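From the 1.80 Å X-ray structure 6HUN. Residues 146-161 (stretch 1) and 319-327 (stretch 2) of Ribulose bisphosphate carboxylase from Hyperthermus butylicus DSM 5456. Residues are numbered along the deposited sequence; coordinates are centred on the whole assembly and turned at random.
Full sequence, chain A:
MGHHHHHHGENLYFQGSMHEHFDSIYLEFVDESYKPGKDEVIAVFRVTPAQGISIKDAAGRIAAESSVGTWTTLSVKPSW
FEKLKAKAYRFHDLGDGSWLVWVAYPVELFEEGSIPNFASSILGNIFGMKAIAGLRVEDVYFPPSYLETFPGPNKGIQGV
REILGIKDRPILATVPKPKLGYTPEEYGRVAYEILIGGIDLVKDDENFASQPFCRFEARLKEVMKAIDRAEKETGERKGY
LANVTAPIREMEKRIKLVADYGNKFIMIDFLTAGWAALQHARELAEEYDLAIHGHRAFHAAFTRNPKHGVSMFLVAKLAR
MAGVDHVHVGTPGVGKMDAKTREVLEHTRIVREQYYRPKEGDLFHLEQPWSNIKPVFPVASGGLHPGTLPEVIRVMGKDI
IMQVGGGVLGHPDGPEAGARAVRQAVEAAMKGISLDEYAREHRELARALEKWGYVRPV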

# COMPACT_ATOMS: atom_id res chain seq x y z
N TYR A 146 -22.96 5.79 1.02
CA TYR A 146 -21.55 5.86 0.74
C TYR A 146 -21.11 4.70 -0.16
O TYR A 146 -20.33 4.90 -1.10
CB TYR A 146 -20.82 5.87 2.07
CG TYR A 146 -19.29 6.00 1.96
CD1 TYR A 146 -18.69 6.99 1.19
CD2 TYR A 146 -18.49 5.12 2.64
CE1 TYR A 146 -17.27 7.09 1.12
CE2 TYR A 146 -17.09 5.21 2.57
CZ TYR A 146 -16.50 6.18 1.83
OH TYR A 146 -15.11 6.19 1.82
N LEU A 147 -21.62 3.49 0.13
CA LEU A 147 -21.24 2.31 -0.63
C LEU A 147 -21.59 2.49 -2.11
O LEU A 147 -20.80 2.14 -2.98
CB LEU A 147 -21.91 1.06 -0.04
CG LEU A 147 -21.58 -0.27 -0.69
CD1 LEU A 147 -20.07 -0.55 -0.52
CD2 LEU A 147 -22.34 -1.42 -0.08
N GLU A 148 -22.74 3.11 -2.40
CA GLU A 148 -23.07 3.27 -3.81
C GLU A 148 -22.24 4.32 -4.54
O GLU A 148 -22.43 4.45 -5.75
CB GLU A 148 -24.58 3.58 -3.96
CG GLU A 148 -25.03 4.94 -3.41
CD GLU A 148 -26.58 5.09 -3.42
OE1 GLU A 148 -27.30 4.06 -3.40
OE2 GLU A 148 -27.08 6.24 -3.48
N THR A 149 -21.32 5.07 -3.91
CA THR A 149 -20.45 5.92 -4.70
C THR A 149 -19.30 5.14 -5.36
O THR A 149 -18.51 5.73 -6.11
CB THR A 149 -19.91 7.07 -3.83
OG1 THR A 149 -19.00 6.60 -2.81
CG2 THR A 149 -21.08 7.78 -3.15
N PHE A 150 -19.19 3.84 -5.08
CA PHE A 150 -18.16 2.98 -5.63
C PHE A 150 -18.78 2.08 -6.71
O PHE A 150 -19.98 1.77 -6.64
CB PHE A 150 -17.56 2.12 -4.52
CG PHE A 150 -16.84 2.93 -3.50
CD1 PHE A 150 -15.48 3.22 -3.67
CD2 PHE A 150 -17.50 3.40 -2.38
CE1 PHE A 150 -14.78 4.02 -2.76
CE2 PHE A 150 -16.79 4.21 -1.42
CZ PHE A 150 -15.43 4.49 -1.61
N PRO A 151 -18.04 1.72 -7.77
CA PRO A 151 -18.70 1.02 -8.90
C PRO A 151 -18.92 -0.45 -8.63
O PRO A 151 -19.87 -1.04 -9.17
CB PRO A 151 -17.71 1.18 -10.07
CG PRO A 151 -16.36 1.40 -9.35
CD PRO A 151 -16.69 2.19 -8.13
N GLY A 152 -18.04 -1.04 -7.83
CA GLY A 152 -17.99 -2.49 -7.68
C GLY A 152 -17.52 -3.15 -8.96
O GLY A 152 -17.06 -2.49 -9.92
N PRO A 153 -17.58 -4.47 -9.00
CA PRO A 153 -17.07 -5.20 -10.16
C PRO A 153 -17.81 -4.78 -11.43
O PRO A 153 -19.03 -4.47 -11.41
CB PRO A 153 -17.34 -6.69 -9.80
CG PRO A 153 -17.40 -6.71 -8.26
CD PRO A 153 -18.00 -5.35 -7.88
N ASN A 154 -17.06 -4.75 -12.54
CA ASN A 154 -17.64 -4.43 -13.85
C ASN A 154 -18.47 -5.61 -14.35
O ASN A 154 -19.55 -5.45 -14.92
CB ASN A 154 -16.55 -4.17 -14.86
CG ASN A 154 -17.08 -3.58 -16.18
OD1 ASN A 154 -18.08 -2.90 -16.18
ND2 ASN A 154 -16.39 -3.82 -17.29
N LYS A 155 -17.95 -6.80 -14.13
CA LYS A 155 -18.54 -8.03 -14.68
C LYS A 155 -19.11 -8.94 -13.61
O LYS A 155 -20.25 -9.41 -13.75
CB LYS A 155 -17.51 -8.81 -15.49
CG LYS A 155 -17.02 -8.07 -16.76
CD LYS A 155 -18.14 -7.96 -17.74
CE LYS A 155 -17.69 -7.15 -18.94
NZ LYS A 155 -18.71 -7.33 -19.98
N GLY A 156 -18.40 -9.11 -12.52
CA GLY A 156 -18.81 -10.02 -11.46
C GLY A 156 -18.75 -11.48 -11.90
O GLY A 156 -18.32 -11.83 -13.00
N ILE A 157 -19.20 -12.35 -11.00
CA ILE A 157 -19.27 -13.78 -11.29
C ILE A 157 -20.02 -14.02 -12.60
O ILE A 157 -19.56 -14.72 -13.52
CB ILE A 157 -19.94 -14.49 -10.12
CG1 ILE A 157 -18.99 -14.35 -8.88
CG2 ILE A 157 -20.14 -15.98 -10.47
CD1 ILE A 157 -19.50 -15.10 -7.63
N GLN A 158 -21.21 -13.45 -12.71
CA GLN A 158 -22.05 -13.80 -13.86
C GLN A 158 -21.47 -13.24 -15.15
O GLN A 158 -21.53 -13.90 -16.19
CB GLN A 158 -23.48 -13.36 -13.62
CG GLN A 158 -24.23 -14.21 -12.54
CD GLN A 158 -24.06 -15.76 -12.61
OE1 GLN A 158 -24.20 -16.40 -13.66
NE2 GLN A 158 -23.79 -16.37 -11.46
N GLY A 159 -20.87 -12.04 -15.11
CA GLY A 159 -20.30 -11.52 -16.33
C GLY A 159 -19.08 -12.27 -16.80
O GLY A 159 -18.85 -12.39 -18.00
N VAL A 160 -18.26 -12.78 -15.85
CA VAL A 160 -17.11 -13.59 -16.23
C VAL A 160 -17.58 -14.94 -16.77
O VAL A 160 -17.04 -15.46 -17.76
CB VAL A 160 -16.20 -13.79 -15.02
CG1 VAL A 160 -15.12 -14.87 -15.27
CG2 VAL A 160 -15.60 -12.33 -14.56
N ARG A 161 -18.57 -15.52 -16.12
CA ARG A 161 -19.08 -16.80 -16.67
C ARG A 161 -19.59 -16.58 -18.09
O ARG A 161 -19.53 -17.50 -18.94
CB ARG A 161 -20.19 -17.35 -15.79
CG ARG A 161 -19.74 -17.89 -14.44
CD ARG A 161 -20.88 -18.62 -13.76
NE ARG A 161 -20.40 -19.37 -12.60
CZ ARG A 161 -19.66 -20.47 -12.64
NH1 ARG A 161 -19.29 -21.01 -13.79
NH2 ARG A 161 -19.27 -21.02 -11.50
N ALA A 319 -11.46 -4.31 -2.03
CA ALA A 319 -11.22 -4.73 -3.42
C ALA A 319 -12.52 -4.91 -4.21
O ALA A 319 -12.63 -4.50 -5.38
CB ALA A 319 -10.43 -6.04 -3.41
N ARG A 320 -13.55 -5.44 -3.56
CA ARG A 320 -14.83 -5.60 -4.22
C ARG A 320 -15.48 -4.24 -4.48
O ARG A 320 -16.03 -4.00 -5.56
CB ARG A 320 -15.73 -6.46 -3.33
CG ARG A 320 -17.15 -6.57 -3.93
CD ARG A 320 -17.97 -7.65 -3.11
NE ARG A 320 -19.35 -7.77 -3.65
CZ ARG A 320 -20.33 -8.48 -3.08
NH1 ARG A 320 -20.09 -9.14 -1.95
NH2 ARG A 320 -21.55 -8.51 -3.64
N MET A 321 -15.41 -3.34 -3.51
CA MET A 321 -15.92 -1.97 -3.74
C MET A 321 -15.20 -1.29 -4.90
O MET A 321 -15.83 -0.67 -5.78
CB MET A 321 -15.73 -1.17 -2.45
CG MET A 321 -16.61 -1.65 -1.34
SD MET A 321 -16.10 -0.96 0.26
CE MET A 321 -16.29 0.71 -0.31
N ALA A 322 -13.86 -1.40 -4.92
CA ALA A 322 -13.07 -0.68 -5.91
C ALA A 322 -13.27 -1.26 -7.29
O ALA A 322 -13.19 -0.52 -8.29
CB ALA A 322 -11.58 -0.71 -5.55
N GLY A 323 -13.55 -2.57 -7.35
CA GLY A 323 -14.02 -3.12 -8.61
C GLY A 323 -13.22 -4.26 -9.19
O GLY A 323 -13.34 -4.48 -10.40
N VAL A 324 -12.52 -5.10 -8.36
CA VAL A 324 -12.01 -6.36 -8.94
C VAL A 324 -13.18 -7.28 -9.25
O VAL A 324 -14.25 -7.23 -8.62
CB VAL A 324 -10.98 -7.04 -8.01
CG1 VAL A 324 -9.86 -5.99 -7.58
CG2 VAL A 324 -11.65 -7.60 -6.82
N ASP A 325 -13.00 -8.12 -10.27
CA ASP A 325 -13.95 -9.20 -10.53
C ASP A 325 -13.52 -10.52 -9.92
O ASP A 325 -14.36 -11.43 -9.78
CB ASP A 325 -14.13 -9.41 -12.01
CG ASP A 325 -14.70 -8.18 -12.70
OD1 ASP A 325 -15.90 -7.94 -12.51
OD2 ASP A 325 -13.92 -7.43 -13.30
N HIS A 326 -12.23 -10.66 -9.59
CA HIS A 326 -11.72 -11.87 -8.97
C HIS A 326 -10.74 -11.47 -7.87
O HIS A 326 -9.98 -10.51 -8.03
CB HIS A 326 -10.89 -12.80 -9.87
CG HIS A 326 -11.34 -12.94 -11.29
ND1 HIS A 326 -10.44 -13.29 -12.28
CD2 HIS A 326 -12.56 -12.90 -11.88
CE1 HIS A 326 -11.09 -13.46 -13.43
NE2 HIS A 326 -12.38 -13.22 -13.21
N VAL A 327 -10.69 -12.24 -6.78
CA VAL A 327 -9.68 -11.88 -5.74
C VAL A 327 -9.35 -13.13 -4.93
O VAL A 327 -10.19 -14.00 -4.69
CB VAL A 327 -10.16 -10.73 -4.83
CG1 VAL A 327 -11.16 -11.21 -3.81
CG2 VAL A 327 -8.92 -10.12 -4.01
O HOH W 1 -14.22 -4.76 -12.82

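Asp325 does most of the polar work in this contact. Its OD1 accepts two backbone hydrogen bonds from consecutive residues, Lys155 N to Asp325 OD1 at 2.9 Å and Gly156 N to Asp325 OD1 at 2.8 Å, the latter nearly straight. A short carboxylate suits the place, because one oxygen can meet two adjacent amides while the other serves other partners. That other oxygen, OD2, is hydrogen-bonded elsewhere in the structure and also accepts from water 1, which donates to Asp325 OD2 (2.7 Å) and to Gly323 O (2.6 Å) and accepts from Asn154 N (2.9 Å). The water thus satisfies Asn154 N, which lies 3.4 Å from Asp325 OD1 at too poor an angle to bond.

Further along, Gly152 N donates to Met321 O (3.0 Å). Gly152 CA makes a CH contact with Arg320 O at 3.3 Å. Positive phi favours glycine at Gly152 and Gly156; at Gly323 the backbone angles would jam a CB against the carbonyl O of Ala322, and that CB would also lie about 3.0 Å from Gly152 O.

Flexible, apolar Met321 reaches stretch 1 with the end of its side chain: its CE sits over the Phe150 ring, 3.8 Å from the centroid, and its CG packs 3.7 Å from Leu147 CD1. Burial is not free of cost. Val324 O, with Pro153 CG 3.2 Å away, and His326 NE2, with Val160 CG2 3.6 Å away at the ring edge, find no hydrogen-bonding partner in the model.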